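Local structure of cupin 2 conserved barrel domain protein (Planctomyces limnophilus, 4H7L) at residues Val47-Gln53 with Ala110-Val116. The protein is a small cupin of unknown function that binds a copper(II) ion and probably forms a dimer. Numbering follows the deposited sequence.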
loop_
_atom_site.group_PDB
_atom_site.type_symbol
_atom_site.label_atom_id
_atom_site.label_comp_id
_atom_site.label_asym_id
_atom_site.label_seq_id
_atom_site.Cartn_x
_atom_site.Cartn_y
_atom_site.Cartn_z
ATOM N N VAL B 47 -1.801 -9.799 1.366
ATOM C CA VAL B 47 -2.180 -8.812 0.369
ATOM C C VAL B 47 -1.178 -8.783 -0.777
ATOM O O VAL B 47 -0.014 -9.140 -0.606
ATOM C CB VAL B 47 -2.251 -7.405 0.984
ATOM C CG1 VAL B 47 -3.061 -7.430 2.260
ATOM C CG2 VAL B 47 -0.856 -6.869 1.265
ATOM N N SER B 48 -1.643 -8.360 -1.946
ATOM C CA SER B 48 -0.761 -8.122 -3.074
ATOM C C SER B 48 -0.479 -6.636 -3.112
ATOM O O SER B 48 -1.289 -5.841 -2.643
ATOM C CB SER B 48 -1.420 -8.551 -4.383
ATOM O OG SER B 48 -1.739 -9.927 -4.367
ATOM N N VAL B 49 0.661 -6.257 -3.675
ATOM C CA VAL B 49 0.985 -4.848 -3.834
ATOM C C VAL B 49 1.446 -4.569 -5.259
ATOM O O VAL B 49 2.482 -5.065 -5.699
ATOM C CB VAL B 49 2.056 -4.400 -2.829
ATOM C CG1 VAL B 49 2.434 -2.948 -3.067
ATOM C CG2 VAL B 49 1.540 -4.583 -1.413
ATOM N N HIS B 50 0.649 -3.787 -5.978
ATOM C CA HIS B 50 0.941 -3.433 -7.359
ATOM C C HIS B 50 1.456 -2.003 -7.437
ATOM O O HIS B 50 0.978 -1.124 -6.722
ATOM C CB HIS B 50 -0.323 -3.523 -8.215
ATOM C CG HIS B 50 -1.014 -4.850 -8.156
ATOM N ND1 HIS B 50 -0.494 -5.942 -7.497
ATOM C CD2 HIS B 50 -2.192 -5.257 -8.685
ATOM C CE1 HIS B 50 -1.323 -6.964 -7.620
ATOM N NE2 HIS B 50 -2.359 -6.574 -8.338
ATOM N N TYR B 51 2.430 -1.778 -8.309
ATOM C CA TYR B 51 2.847 -0.432 -8.668
ATOM C C TYR B 51 2.373 -0.212 -10.099
ATOM O O TYR B 51 2.917 -0.786 -11.041
ATOM C CB TYR B 51 4.362 -0.295 -8.541
ATOM C CG TYR B 51 4.929 1.008 -9.055
ATOM C CD1 TYR B 51 4.675 2.204 -8.409
ATOM C CD2 TYR B 51 5.746 1.030 -10.169
ATOM C CE1 TYR B 51 5.203 3.390 -8.871
ATOM C CE2 TYR B 51 6.283 2.209 -10.639
ATOM C CZ TYR B 51 6.008 3.388 -9.984
ATOM O OH TYR B 51 6.541 4.570 -10.442
ATOM N N THR B 52 1.340 0.606 -10.252
ATOM C CA THR B 52 0.564 0.625 -11.482
ATOM C C THR B 52 0.572 1.976 -12.177
ATOM O O THR B 52 0.316 3.010 -11.562
ATOM C CB THR B 52 -0.900 0.233 -11.204
ATOM O OG1 THR B 52 -0.953 -1.099 -10.680
ATOM C CG2 THR B 52 -1.731 0.306 -12.474
ATOM N N GLN B 53 0.857 1.948 -13.474
ATOM C CA GLN B 53 0.836 3.143 -14.305
ATOM C C GLN B 53 -0.474 3.226 -15.075
ATOM O O GLN B 53 -0.758 2.379 -15.922
ATOM C CB GLN B 53 2.005 3.117 -15.293
ATOM C CG GLN B 53 3.376 3.061 -14.639
ATOM C CD GLN B 53 3.733 4.355 -13.945
ATOM O OE1 GLN B 53 2.915 5.272 -13.864
ATOM N NE2 GLN B 53 4.959 4.443 -13.445
ATOM N N ALA B 110 -2.037 8.651 -14.196
ATOM C CA ALA B 110 -1.707 8.586 -12.778
ATOM C C ALA B 110 -0.770 7.420 -12.471
ATOM O O ALA B 110 -0.664 6.470 -13.244
ATOM C CB ALA B 110 -2.979 8.461 -11.952
ATOM N N THR B 111 -0.087 7.510 -11.334
ATOM C CA THR B 111 0.723 6.415 -10.822
ATOM C C THR B 111 0.231 6.066 -9.423
ATOM O O THR B 111 0.105 6.942 -8.568
ATOM C CB THR B 111 2.209 6.797 -10.740
ATOM O OG1 THR B 111 2.652 7.292 -12.010
ATOM C CG2 THR B 111 3.048 5.591 -10.338
ATOM N N ILE B 112 -0.048 4.792 -9.181
ATOM C CA ILE B 112 -0.599 4.394 -7.897
ATOM C C ILE B 112 0.057 3.147 -7.326
ATOM O O ILE B 112 0.676 2.365 -8.046
ATOM C CB ILE B 112 -2.112 4.134 -7.997
ATOM C CG1 ILE B 112 -2.391 2.923 -8.889
ATOM C CG2 ILE B 112 -2.826 5.359 -8.540
ATOM C CD1 ILE B 112 -3.640 2.173 -8.503
ATOM N N ILE B 113 -0.066 2.994 -6.012
ATOM C CA ILE B 113 0.181 1.726 -5.353
ATOM C C ILE B 113 -1.177 1.095 -5.106
ATOM O O ILE B 113 -1.976 1.628 -4.347
ATOM C CB ILE B 113 0.855 1.899 -3.983
ATOM C CG1 ILE B 113 2.206 2.607 -4.114
ATOM C CG2 ILE B 113 1.023 0.544 -3.308
ATOM C CD1 ILE B 113 3.265 1.784 -4.781
ATOM N N ASN B 114 -1.447 -0.034 -5.742
ATOM C CA ASN B 114 -2.704 -0.726 -5.514
ATOM C C ASN B 114 -2.506 -1.884 -4.546
ATOM O O ASN B 114 -1.801 -2.846 -4.844
ATOM C CB ASN B 114 -3.297 -1.223 -6.832
ATOM C CG ASN B 114 -4.639 -1.892 -6.645
ATOM O OD1 ASN B 114 -5.234 -1.821 -5.565
ATOM N ND2 ASN B 114 -5.129 -2.545 -7.695
ATOM N N ILE B 115 -3.128 -1.776 -3.381
ATOM C CA ILE B 115 -3.040 -2.806 -2.356
ATOM C C ILE B 115 -4.303 -3.655 -2.397
ATOM O O ILE B 115 -5.403 -3.149 -2.190
ATOM C CB ILE B 115 -2.878 -2.174 -0.966
ATOM C CG1 ILE B 115 -1.608 -1.321 -0.925
ATOM C CG2 ILE B 115 -2.814 -3.245 0.105
ATOM C CD1 ILE B 115 -1.649 -0.214 0.104
ATOM N N VAL B 116 -4.139 -4.945 -2.672
ATOM C CA VAL B 116 -5.276 -5.833 -2.894
ATOM C C VAL B 116 -5.350 -6.939 -1.846
ATOM O O VAL B 116 -4.349 -7.600 -1.565
ATOM C CB VAL B 116 -5.179 -6.496 -4.278
ATOM C CG1 VAL B 116 -6.408 -7.352 -4.549
ATOM C CG2 VAL B 116 -5.002 -5.445 -5.364
HETATM O O HOH W 1 -3.267 -2.668 -10.435
#
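The H50 imidazole carries V116 CG2 over one face, 4.1 Å from NE2; a water lies in plane at its edge, and the F120 ring meets it edge-to-face. The N114 side chain runs beside H50, pointing the same way, its amide plane turned 79° from the ring. The water bonds T52 OG1 at 2.8 Å and, weakly, N114 ND2, whose main partner is the copper ligand E68; N114 is thus second-shell. On the other face of the sheet, I113 CD1 lies at the edge of the Y51 ring, 3.9 Å from Y51 CD1, and T111 CG2 approaches obliquely, 3.4 Å from Y51 CE1. A bend at chi2 (-70°) lays Q53 alongside T111, with OE1 2.8 Å from T111 OG1, close enough for a hydrogen bond, though the single hydroxyl proton may go to D74 OD2 instead. An alanine in place of Q53 would probably leave D74 as the hydroxyl's partner and thin the packing on T111 CG2. Paired backbone hydrogen bonds at S48–V116, H50–N114 and T52–I112 fix the antiparallel register. Within this cupin barrel, strand 33-38 flanks 48-54 and 67-72 flanks 110-117; H50, T52 and N114 face the copper side, whereas V49 and I115 pack against I69 and I115, respectively, of the second subunit.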